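Local coordinates for protein succinylglutamate desuccinylase/aspartoacylase (Shewanella frigidimarina, PDB 3LWU) that binds zinc and is probably a hydrolase of the succinylglutamate desuccinylase/aspartoacylase family, acting on ester bonds, at residues Q59-V62 and E66-G69. Sequence-based numbering, arbitrary orientation.
Sequences QANV and EVQG. With ZN (zinc ion), chain C.
Ala60, at the end of strand 56-60, faces Gly69 early in helix 68-80 with their CA atoms 4.9 Å apart, and Asn61 CA lies 5.3 Å from Glu66 CA, three residues before Gly69, so the chain doubles back on itself. The methyl of Ala60 rests on the Gly69 backbone, CB to C 3.5 Å, leaving no room beside that methyl for a CB on Gly69. With CG anti to the backbone N (chi1 -154°), the Asn61 amide reaches across to Glu66 and Val67. Asn61 ND2 comes within 3.2 Å of Glu66 O, but the angle is too poor for a hydrogen bond; its hydrogens go to the carbonyl oxygens of His63 and Gly64. Asn61 OD1 accepts from Asn70 ND2 and passes 3.7 Å from Val67 CG1, the two side chains lying alongside. An alanine at Asn61 would leave those carbonyls and Asn70 without this partner, and the turn carrying His63 and Glu66 would probably be less firmly held. Glu66, extended beyond CG, grips the zinc unevenly, OE1 at 2.1 Å and OE2 at 2.6 Å, with His63 and His192 as fellow ligands. Thr193 N also donates a hydrogen bond to OE1, which, with the zinc, helps fix the carboxylate's rotation. The buried amide thus ties the His63 and Gly64 carbonyls to Asn70, which probably helps hold the HxxE zinc-binding motif of M14-type metallopeptidases, here His63 to Glu66.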
ATOM      1  N   GLN A  59      19.572 -19.114  -6.161  1.00 13.08           N
ATOM      2  CA  GLN A  59      18.938 -17.803  -6.267  1.00 13.64           C
ATOM      3  C   GLN A  59      18.465 -17.332  -4.897  1.00 13.84           C
ATOM      4  O   GLN A  59      18.243 -18.133  -4.019  1.00 13.69           O
ATOM      5  CB  GLN A  59      17.780 -17.772  -7.274  1.00 14.41           C
ATOM      6  CG  GLN A  59      16.543 -18.660  -6.920  1.00 16.15           C
ATOM      7  CD  GLN A  59      15.389 -18.469  -7.877  1.00 15.91           C
ATOM      8  OE1 GLN A  59      15.603 -18.188  -9.054  1.00 16.68           O
ATOM      9  NE2 GLN A  59      14.149 -18.608  -7.370  1.00 14.32           N
ATOM     10  N   ALA A  60      18.358 -16.020  -4.722  1.00 13.43           N
ATOM     11  CA  ALA A  60      17.822 -15.436  -3.502  1.00 14.29           C
ATOM     12  C   ALA A  60      16.810 -14.351  -3.808  1.00 14.30           C
ATOM     13  O   ALA A  60      16.869 -13.730  -4.890  1.00 14.86           O
ATOM     14  CB  ALA A  60      18.976 -14.820  -2.632  1.00 12.73           C
ATOM     15  N   ASN A  61      15.904 -14.112  -2.849  1.00 14.22           N
ATOM     16  CA  ASN A  61      15.199 -12.801  -2.713  1.00 15.28           C
ATOM     17  C   ASN A  61      14.083 -12.638  -3.730  1.00 15.61           C
ATOM     18  O   ASN A  61      13.702 -11.535  -4.066  1.00 15.88           O
ATOM     19  CB  ASN A  61      16.226 -11.655  -2.787  1.00 14.29           C
ATOM     20  CG  ASN A  61      15.802 -10.344  -2.068  1.00 16.02           C
ATOM     21  OD1 ASN A  61      16.579  -9.395  -2.104  1.00 15.19           O
ATOM     22  ND2 ASN A  61      14.625 -10.301  -1.400  1.00 14.31           N
ATOM     23  N   VAL A  62      13.503 -13.758  -4.173  1.00 16.25           N
ATOM     24  CA  VAL A  62      12.299 -13.700  -4.992  1.00 16.31           C
ATOM     25  C   VAL A  62      11.146 -13.055  -4.240  1.00 15.87           C
ATOM     26  O   VAL A  62      10.311 -12.349  -4.818  1.00 16.26           O
ATOM     27  CB  VAL A  62      11.903 -15.076  -5.495  1.00 16.43           C
ATOM     28  CG1 VAL A  62      10.512 -15.034  -6.107  1.00 16.26           C
ATOM     29  CG2 VAL A  62      12.929 -15.548  -6.525  1.00 18.01           C
ATOM     30  N   GLU A  66      12.834 -10.775   1.810  1.00 16.26           N
ATOM     31  CA  GLU A  66      13.656 -11.873   2.271  1.00 15.96           C
ATOM     32  C   GLU A  66      15.082 -11.695   1.778  1.00 15.87           C
ATOM     33  O   GLU A  66      15.535 -12.419   0.881  1.00 15.90           O
ATOM     34  CB  GLU A  66      13.010 -13.180   1.823  1.00 15.01           C
ATOM     35  CG  GLU A  66      11.625 -13.364   2.436  1.00 16.56           C
ATOM     36  CD  GLU A  66      10.878 -14.614   2.004  1.00 15.43           C
ATOM     37  OE1 GLU A  66      11.502 -15.476   1.365  1.00 17.47           O
ATOM     38  OE2 GLU A  66       9.622 -14.711   2.258  1.00 15.89           O
ATOM     39  N   VAL A  67      15.765 -10.700   2.367  1.00 15.85           N
ATOM     40  CA  VAL A  67      17.035 -10.216   1.845  1.00 15.39           C
ATOM     41  C   VAL A  67      18.260 -11.002   2.312  1.00 16.44           C
ATOM     42  O   VAL A  67      19.312 -10.880   1.662  1.00 16.40           O
ATOM     43  CB  VAL A  67      17.251  -8.676   2.074  1.00 15.57           C
ATOM     44  CG1 VAL A  67      16.229  -7.858   1.240  1.00 13.08           C
ATOM     45  CG2 VAL A  67      17.207  -8.296   3.580  1.00 13.30           C
ATOM     46  N   GLN A  68      18.143 -11.852   3.355  1.00 16.65           N
ATOM     47  CA  GLN A  68      19.346 -12.525   3.938  1.00 16.28           C
ATOM     48  C   GLN A  68      20.057 -13.420   2.930  1.00 15.82           C
ATOM     49  O   GLN A  68      21.286 -13.542   2.979  1.00 15.13           O
ATOM     50  CB  GLN A  68      19.004 -13.291   5.232  1.00 16.57           C
ATOM     51  CG  GLN A  68      20.127 -14.128   5.905  1.00 14.05           C
ATOM     52  CD  GLN A  68      21.248 -13.324   6.541  1.00 15.53           C
ATOM     53  OE1 GLN A  68      21.492 -12.125   6.221  1.00 17.36           O
ATOM     54  NE2 GLN A  68      21.964 -13.978   7.449  1.00 13.64           N
ATOM     55  N   GLY A  69      19.304 -14.006   2.001  1.00 15.36           N
ATOM     56  CA  GLY A  69      19.903 -14.821   0.927  1.00 15.01           C
ATOM     57  C   GLY A  69      20.988 -14.138   0.108  1.00 15.14           C
ATOM     58  O   GLY A  69      21.886 -14.803  -0.417  1.00 15.15           O
TER
HETATM   59 ZN    ZN C 374       9.995 -16.655   0.611  1.00 29.18          ZN